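Local structure of putative Ribokinase II (Escherichia coli O6, 3IQ0) at residues B[29-34]-B[93-98]; B[227-230]-B[236-239]. The protein probably transfers the terminal phosphate of ATP to a sugar, as a putative ribokinase of the pfkB carbohydrate kinase family. All coordinates share one frame; numbering follows the deposited sequence.

The two contacts lie on opposite sides of the centre of the chain, with their own centres about 33 Å apart and their nearest atoms about 16 Å apart. Contact 1 belongs to the small four-stranded sheet through which two subunits meet. Contact 2 belongs to a hairpin near one end of the large nine-stranded sheet, and its segment 227-230 grips ATP directly. Contact 1 stands back from the nucleotide: the side chain of V96 is about 12 Å from ATP and about 14 Å from the magnesium ion. Together they mark the lid and the nucleotide pocket of a ribokinase-like fold.

Contact 1: residues B[29-34]-B[93-98]; sequences GIWNGP and SAFVTY
The indole of W31 lies against F95 and V96 in the small four-stranded sheet that forms the lid of the ribokinase-like fold. Strand 13-18 runs between strands 29-37 and 92-96, so the backbones do not pair directly. The CA atoms of W31 and F95 are 8.8 Å apart, and the W31 side chain spans the gap, meeting the F95 ring and the V96 backbone.

W31 is the most deeply involved residue. Its chi1 of -59° sets CG opposite the carbonyl carbon, and the ring lies across strand 13-18, touching I16, and reaches strand 92-96. F95 meets it in a T-shaped (edge-to-face) stack. The edge of the phenyl ring points at one face of the indole, toward the rim of that face. The centroids of the phenyl ring and the six-membered ring of W31 are 5.8 Å apart, and the planes stand at 90°. The aromatic pair is apolar, and the three touching residues are buried.

The polar end of W31 is used at the subunit interface. Its NE1 is hydrogen-bonded to the carbonyl O of G33 of the second subunit, and W31 of that subunit returns the same bond to G33 here. Residues 29-33 also pair in an antiparallel ladder with a strand of that chain, so the sheet continues across the dimer. F95 makes a second edge-to-face pair, with F65 of the second subunit.

V96 meets the indole with its backbone; its CB points away from segment 29-34. Its carbonyl O lies obliquely to the indole, 3.5 Å from W31 CZ3.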
ATOM      1  N   GLY B  29      -3.401 -12.498 -11.364  1.00 28.81           N
ATOM      2  CA  GLY B  29      -3.844 -13.761 -10.816  1.00 28.06           C
ATOM      3  C   GLY B  29      -4.939 -13.526  -9.811  1.00 27.97           C
ATOM      4  O   GLY B  29      -5.549 -12.457  -9.791  1.00 27.44           O
ATOM      5  N   ILE B  30      -5.193 -14.520  -8.967  1.00 26.85           N
ATOM      6  CA  ILE B  30      -6.230 -14.388  -7.960  1.00 26.75           C
ATOM      7  C   ILE B  30      -5.614 -14.281  -6.570  1.00 26.46           C
ATOM      8  O   ILE B  30      -4.664 -14.997  -6.246  1.00 25.16           O
ATOM      9  CB  ILE B  30      -7.195 -15.590  -8.006  1.00 28.00           C
ATOM     10  CG1 ILE B  30      -7.860 -15.668  -9.382  1.00 29.43           C
ATOM     11  CG2 ILE B  30      -8.250 -15.445  -6.925  1.00 30.21           C
ATOM     12  CD1 ILE B  30      -8.693 -16.924  -9.595  1.00 31.18           C
ATOM     13  N   TRP B  31      -6.151 -13.373  -5.763  1.00 24.86           N
ATOM     14  CA  TRP B  31      -5.662 -13.162  -4.406  1.00 26.58           C
ATOM     15  C   TRP B  31      -6.819 -13.270  -3.423  1.00 25.20           C
ATOM     16  O   TRP B  31      -7.967 -13.025  -3.780  1.00 27.86           O
ATOM     17  CB  TRP B  31      -5.002 -11.781  -4.277  1.00 25.89           C
ATOM     18  CG  TRP B  31      -3.848 -11.584  -5.209  1.00 26.03           C
ATOM     19  CD1 TRP B  31      -3.911 -11.350  -6.555  1.00 24.64           C
ATOM     20  CD2 TRP B  31      -2.455 -11.688  -4.885  1.00 26.87           C
ATOM     21  NE1 TRP B  31      -2.644 -11.308  -7.088  1.00 24.67           N
ATOM     22  CE2 TRP B  31      -1.732 -11.513  -6.087  1.00 24.30           C
ATOM     23  CE3 TRP B  31      -1.749 -11.918  -3.694  1.00 25.25           C
ATOM     24  CZ2 TRP B  31      -0.336 -11.560  -6.134  1.00 23.70           C
ATOM     25  CZ3 TRP B  31      -0.355 -11.964  -3.744  1.00 26.01           C
ATOM     26  CH2 TRP B  31       0.333 -11.787  -4.956  1.00 26.81           C
ATOM     27  N   ASN B  32      -6.514 -13.641  -2.185  1.00 26.29           N
ATOM     28  CA  ASN B  32      -7.540 -13.774  -1.161  1.00 26.32           C
ATOM     29  C   ASN B  32      -7.279 -12.796  -0.023  1.00 25.31           C
ATOM     30  O   ASN B  32      -6.164 -12.704   0.481  1.00 26.61           O
ATOM     31  CB  ASN B  32      -7.565 -15.203  -0.606  1.00 28.21           C
ATOM     32  CG  ASN B  32      -7.736 -16.249  -1.691  1.00 32.58           C
ATOM     33  OD1 ASN B  32      -8.607 -16.128  -2.558  1.00 34.50           O
ATOM     34  ND2 ASN B  32      -6.909 -17.291  -1.644  1.00 33.82           N
ATOM     35  N   GLY B  33      -8.322 -12.084   0.386  1.00 23.76           N
ATOM     36  CA  GLY B  33      -8.187 -11.119   1.458  1.00 22.18           C
ATOM     37  C   GLY B  33      -9.247 -10.041   1.353  1.00 22.47           C
ATOM     38  O   GLY B  33     -10.192 -10.182   0.568  1.00 23.62           O
ATOM     39  N   PRO B  34      -9.138  -8.960   2.141  1.00 21.34           N
ATOM     40  CA  PRO B  34      -8.069  -8.730   3.112  1.00 22.63           C
ATOM     41  C   PRO B  34      -8.282  -9.577   4.356  1.00 23.18           C
ATOM     42  O   PRO B  34      -9.400 -10.001   4.635  1.00 22.43           O
ATOM     43  CB  PRO B  34      -8.213  -7.248   3.425  1.00 23.05           C
ATOM     44  CG  PRO B  34      -9.699  -7.078   3.405  1.00 22.05           C
ATOM     45  CD  PRO B  34     -10.071  -7.820   2.127  1.00 21.31           C
ATOM     46  N   SER B  93      -0.460  -2.771   4.787  1.00 23.59           N
ATOM     47  CA  SER B  93      -0.853  -3.987   4.093  1.00 24.83           C
ATOM     48  C   SER B  93       0.351  -4.863   3.802  1.00 25.58           C
ATOM     49  O   SER B  93       1.501  -4.423   3.903  1.00 26.49           O
ATOM     50  CB  SER B  93      -1.533  -3.646   2.771  1.00 27.28           C
ATOM     51  OG  SER B  93      -0.582  -3.135   1.849  1.00 27.29           O
ATOM     52  N   ALA B  94       0.077  -6.108   3.438  1.00 23.30           N
ATOM     53  CA  ALA B  94       1.126  -7.055   3.106  1.00 22.61           C
ATOM     54  C   ALA B  94       0.600  -8.086   2.111  1.00 21.27           C
ATOM     55  O   ALA B  94      -0.404  -8.743   2.371  1.00 20.17           O
ATOM     56  CB  ALA B  94       1.617  -7.755   4.362  1.00 22.83           C
ATOM     57  N   PHE B  95       1.268  -8.192   0.966  1.00 20.50           N
ATOM     58  CA  PHE B  95       0.917  -9.165  -0.063  1.00 21.17           C
ATOM     59  C   PHE B  95       1.913 -10.302   0.146  1.00 21.02           C
ATOM     60  O   PHE B  95       3.103 -10.056   0.304  1.00 19.23           O
ATOM     61  CB  PHE B  95       1.117  -8.580  -1.467  1.00 23.12           C
ATOM     62  CG  PHE B  95       0.089  -7.559  -1.860  1.00 22.81           C
ATOM     63  CD1 PHE B  95      -1.061  -7.941  -2.549  1.00 23.16           C
ATOM     64  CD2 PHE B  95       0.279  -6.214  -1.564  1.00 22.86           C
ATOM     65  CE1 PHE B  95      -2.003  -6.998  -2.941  1.00 23.23           C
ATOM     66  CE2 PHE B  95      -0.657  -5.255  -1.951  1.00 24.96           C
ATOM     67  CZ  PHE B  95      -1.801  -5.651  -2.643  1.00 25.19           C
ATOM     68  N   VAL B  96       1.437 -11.538   0.143  1.00 21.12           N
ATOM     69  CA  VAL B  96       2.321 -12.676   0.358  1.00 26.41           C
ATOM     70  C   VAL B  96       2.060 -13.799  -0.650  1.00 27.78           C
ATOM     71  O   VAL B  96       0.945 -13.961  -1.139  1.00 27.15           O
ATOM     72  CB  VAL B  96       2.145 -13.225   1.810  1.00 26.00           C
ATOM     73  CG1 VAL B  96       0.711 -13.643   2.033  1.00 27.81           C
ATOM     74  CG2 VAL B  96       3.076 -14.391   2.054  1.00 26.22           C
ATOM     75  N   THR B  97       3.094 -14.568  -0.968  1.00 31.66           N
ATOM     76  CA  THR B  97       2.927 -15.679  -1.895  1.00 36.40           C
ATOM     77  C   THR B  97       3.833 -16.862  -1.566  1.00 39.33           C
ATOM     78  O   THR B  97       4.977 -16.689  -1.158  1.00 38.89           O
ATOM     79  CB  THR B  97       3.168 -15.245  -3.352  1.00 36.48           C
ATOM     80  OG1 THR B  97       2.932 -16.361  -4.217  1.00 37.55           O
ATOM     81  CG2 THR B  97       4.586 -14.740  -3.539  1.00 34.77           C
ATOM     82  N   TYR B  98       3.307 -18.068  -1.752  1.00 43.94           N
ATOM     83  CA  TYR B  98       4.046 -19.293  -1.463  1.00 47.77           C
ATOM     84  C   TYR B  98       4.674 -19.874  -2.723  1.00 47.63           C
ATOM     85  O   TYR B  98       5.619 -19.310  -3.269  1.00 48.26           O
ATOM     86  CB  TYR B  98       3.101 -20.320  -0.844  1.00 53.05           C
ATOM     87  CG  TYR B  98       2.317 -19.777   0.324  1.00 58.81           C
ATOM     88  CD1 TYR B  98       2.938 -19.519   1.544  1.00 61.48           C
ATOM     89  CD2 TYR B  98       0.953 -19.502   0.204  1.00 62.32           C
ATOM     90  CE1 TYR B  98       2.222 -19.000   2.622  1.00 64.23           C
ATOM     91  CE2 TYR B  98       0.226 -18.981   1.276  1.00 64.03           C
ATOM     92  CZ  TYR B  98       0.869 -18.734   2.482  1.00 64.87           C
ATOM     93  OH  TYR B  98       0.162 -18.228   3.551  1.00 66.98           O
TER

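Contact 2: residues B[227-230]-B[236-239]; sequences VKRG and YYSA. With ATP (adenosine-5'-triphosphate), chain G.
R229 reaches Y237 across the beta hairpin of strands 224-228 and 234-237, beside the ATP pocket of this pfkB-family kinase.

The polar link is a single weak hydrogen bond. R229 NH2 donates to Y237 OH at 2.8 Å, but the N-H...O angle is only 122°. The hydroxyl lies in the guanidinium plane, at its edge, and NH2 in turn lies at the edge of the tyrosine ring. The two planes are 82° apart. The arginine chain is extended from CG to NE, which carries the guanidinium out to the tyrosine. Its stronger partner is E198, which forms a salt bridge with NH1, while NE bonds to S235 OG. These bonds limit how the group can turn.

The apolar part is small. V227 CG2 touches the edge of the Y237 ring, 3.9 Å from CE2. The other methyl of V227, CG1, sits over one face of the R229 guanidinium, 3.6 Å above its plane.

Within these segments, three consecutive residues bond ATP. K228 NZ donates to O2B of the beta phosphate at 3.0 Å. It also forms a salt bridge with D167 and a hydrogen bond with M195 O, so the ammonium is held by the phosphate, a carboxylate and a carbonyl. Backbone N of R229 makes a weak bond to the ribose O3', and N of G230 a weak one to O2A of the alpha phosphate.

Strand 242-245 lies next to the hairpin and completes this end of the large sheet; Q242 touches Y237 and H244 touches R229. Helix 210-220 packs against V227 and Y237 through I214, while Y236 packs on helix 276-290.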
ATOM      1  N   VAL B 227      11.925 -19.357  25.453  1.00 27.23           N
ATOM      2  CA  VAL B 227      12.464 -19.552  24.114  1.00 28.11           C
ATOM      3  C   VAL B 227      11.610 -20.461  23.251  1.00 27.76           C
ATOM      4  O   VAL B 227      11.344 -21.613  23.603  1.00 29.47           O
ATOM      5  CB  VAL B 227      13.896 -20.119  24.159  1.00 28.63           C
ATOM      6  CG1 VAL B 227      14.369 -20.448  22.753  1.00 30.42           C
ATOM      7  CG2 VAL B 227      14.830 -19.100  24.796  1.00 31.09           C
ATOM      8  N   LYS B 228      11.181 -19.919  22.119  1.00 28.62           N
ATOM      9  CA  LYS B 228      10.367 -20.645  21.154  1.00 29.14           C
ATOM     10  C   LYS B 228      11.311 -21.358  20.189  1.00 28.55           C
ATOM     11  O   LYS B 228      12.240 -20.749  19.662  1.00 26.28           O
ATOM     12  CB  LYS B 228       9.469 -19.653  20.409  1.00 30.54           C
ATOM     13  CG  LYS B 228       8.396 -19.039  21.295  1.00 29.54           C
ATOM     14  CD  LYS B 228       7.880 -17.732  20.730  1.00 31.50           C
ATOM     15  CE  LYS B 228       8.931 -16.645  20.830  1.00 30.65           C
ATOM     16  NZ  LYS B 228       8.453 -15.355  20.271  1.00 32.45           N
ATOM     17  N   ARG B 229      11.077 -22.646  19.961  1.00 29.80           N
ATOM     18  CA  ARG B 229      11.948 -23.428  19.091  1.00 31.90           C
ATOM     19  C   ARG B 229      11.261 -24.028  17.871  1.00 31.41           C
ATOM     20  O   ARG B 229      11.551 -25.158  17.489  1.00 31.39           O
ATOM     21  CB  ARG B 229      12.610 -24.548  19.900  1.00 33.53           C
ATOM     22  CG  ARG B 229      13.364 -24.076  21.132  1.00 34.10           C
ATOM     23  CD  ARG B 229      13.962 -25.247  21.902  1.00 36.18           C
ATOM     24  NE  ARG B 229      14.677 -24.805  23.098  1.00 36.90           N
ATOM     25  CZ  ARG B 229      15.736 -24.000  23.086  1.00 38.54           C
ATOM     26  NH1 ARG B 229      16.218 -23.542  21.935  1.00 38.27           N
ATOM     27  NH2 ARG B 229      16.309 -23.644  24.229  1.00 35.70           N
ATOM     28  N   GLY B 230      10.360 -23.268  17.258  1.00 33.20           N
ATOM     29  CA  GLY B 230       9.658 -23.751  16.081  1.00 34.46           C
ATOM     30  C   GLY B 230       9.038 -25.125  16.249  1.00 35.58           C
ATOM     31  O   GLY B 230       8.217 -25.334  17.133  1.00 34.04           O
ATOM     32  N   TYR B 236      11.709 -22.886  28.966  1.00 31.86           N
ATOM     33  CA  TYR B 236      11.465 -21.852  29.966  1.00 32.12           C
ATOM     34  C   TYR B 236      12.722 -21.724  30.815  1.00 32.36           C
ATOM     35  O   TYR B 236      13.335 -22.733  31.177  1.00 31.38           O
ATOM     36  CB  TYR B 236      10.292 -22.244  30.866  1.00 32.22           C
ATOM     37  CG  TYR B 236      10.044 -21.284  32.013  1.00 34.16           C
ATOM     38  CD1 TYR B 236       9.191 -20.189  31.863  1.00 34.16           C
ATOM     39  CD2 TYR B 236      10.666 -21.468  33.247  1.00 32.37           C
ATOM     40  CE1 TYR B 236       8.960 -19.305  32.916  1.00 33.95           C
ATOM     41  CE2 TYR B 236      10.445 -20.591  34.303  1.00 33.00           C
ATOM     42  CZ  TYR B 236       9.592 -19.514  34.132  1.00 34.28           C
ATOM     43  OH  TYR B 236       9.359 -18.656  35.178  1.00 33.68           O
ATOM     44  N   TYR B 237      13.098 -20.492  31.137  1.00 32.43           N
ATOM     45  CA  TYR B 237      14.287 -20.244  31.946  1.00 33.67           C
ATOM     46  C   TYR B 237      14.064 -19.151  32.983  1.00 32.78           C
ATOM     47  O   TYR B 237      13.611 -18.057  32.657  1.00 32.52           O
ATOM     48  CB  TYR B 237      15.461 -19.820  31.058  1.00 34.26           C
ATOM     49  CG  TYR B 237      15.841 -20.813  29.990  1.00 36.51           C
ATOM     50  CD1 TYR B 237      16.545 -21.973  30.305  1.00 38.15           C
ATOM     51  CD2 TYR B 237      15.502 -20.589  28.658  1.00 37.57           C
ATOM     52  CE1 TYR B 237      16.905 -22.887  29.316  1.00 39.71           C
ATOM     53  CE2 TYR B 237      15.854 -21.494  27.662  1.00 39.74           C
ATOM     54  CZ  TYR B 237      16.555 -22.638  27.997  1.00 40.06           C
ATOM     55  OH  TYR B 237      16.904 -23.527  27.010  1.00 41.02           O
ATOM     56  N   SER B 238      14.392 -19.458  34.233  1.00 33.00           N
ATOM     57  CA  SER B 238      14.284 -18.494  35.323  1.00 34.86           C
ATOM     58  C   SER B 238      15.493 -18.741  36.218  1.00 36.15           C
ATOM     59  O   SER B 238      16.161 -19.766  36.086  1.00 35.42           O
ATOM     60  CB  SER B 238      12.989 -18.692  36.120  1.00 33.05           C
ATOM     61  OG  SER B 238      12.989 -19.933  36.801  1.00 35.78           O
ATOM     62  N   ALA B 239      15.784 -17.811  37.119  1.00 37.42           N
ATOM     63  CA  ALA B 239      16.927 -17.983  38.002  1.00 39.77           C
ATOM     64  C   ALA B 239      16.767 -19.237  38.858  1.00 42.02           C
ATOM     65  O   ALA B 239      17.752 -19.871  39.238  1.00 43.14           O
ATOM     66  CB  ALA B 239      17.085 -16.762  38.896  1.00 38.91           C
TER
HETATM   67  PG  ATP G 900       7.658 -15.092  14.714  1.00 50.14           P
HETATM   68  O1G ATP G 900       6.528 -15.324  13.746  1.00 52.97           O
HETATM   69  O2G ATP G 900       8.745 -14.235  14.118  1.00 52.60           O
HETATM   70  O3G ATP G 900       7.141 -14.438  15.995  1.00 52.98           O
HETATM   71  PB  ATP G 900       8.814 -17.274  16.338  1.00 39.35           P
HETATM   72  O1B ATP G 900      10.132 -17.917  16.027  1.00 43.71           O
HETATM   73  O2B ATP G 900       8.691 -16.285  17.444  1.00 41.35           O
HETATM   74  O3B ATP G 900       8.245 -16.559  15.012  1.00 46.78           O
HETATM   75  PA  ATP G 900       7.955 -19.986  16.054  1.00 40.29           P
HETATM   76  O1A ATP G 900       7.662 -20.069  14.573  1.00 42.56           O
HETATM   77  O2A ATP G 900       9.236 -20.494  16.599  1.00 39.57           O
HETATM   78  O3A ATP G 900       7.770 -18.442  16.542  1.00 39.90           O
HETATM   79  O5' ATP G 900       6.729 -20.418  17.308  1.00 39.15           O
HETATM   80  C5' ATP G 900       5.643 -20.405  18.120  1.00 38.44           C
HETATM   81  C4' ATP G 900       5.727 -21.637  18.985  1.00 38.69           C
HETATM   82  O4' ATP G 900       4.741 -22.322  18.201  1.00 37.29           O
HETATM   83  C3' ATP G 900       6.910 -22.662  18.875  1.00 38.21           C
HETATM   84  O3' ATP G 900       7.930 -22.509  19.848  1.00 38.22           O
HETATM   85  C2' ATP G 900       6.197 -23.942  18.905  1.00 37.62           C
HETATM   86  O2' ATP G 900       5.917 -24.335  20.255  1.00 35.18           O
HETATM   87  C1' ATP G 900       4.966 -23.709  18.083  1.00 37.14           C
HETATM   88  N9  ATP G 900       5.200 -24.074  16.627  1.00 35.16           N
HETATM   89  C8  ATP G 900       5.608 -23.274  15.565  1.00 35.76           C
HETATM   90  N7  ATP G 900       5.703 -23.964  14.418  1.00 35.73           N
HETATM   91  C5  ATP G 900       5.354 -25.220  14.691  1.00 34.91           C
HETATM   92  C6  ATP G 900       5.233 -26.517  13.942  1.00 35.33           C
HETATM   93  N6  ATP G 900       5.504 -26.536  12.637  1.00 35.20           N
HETATM   94  N1  ATP G 900       4.818 -27.678  14.631  1.00 35.14           N
HETATM   95  C2  ATP G 900       4.522 -27.703  15.997  1.00 34.36           C
HETATM   96  N3  ATP G 900       4.622 -26.529  16.747  1.00 33.63           N
HETATM   97  C4  ATP G 900       5.028 -25.307  16.160  1.00 34.55           C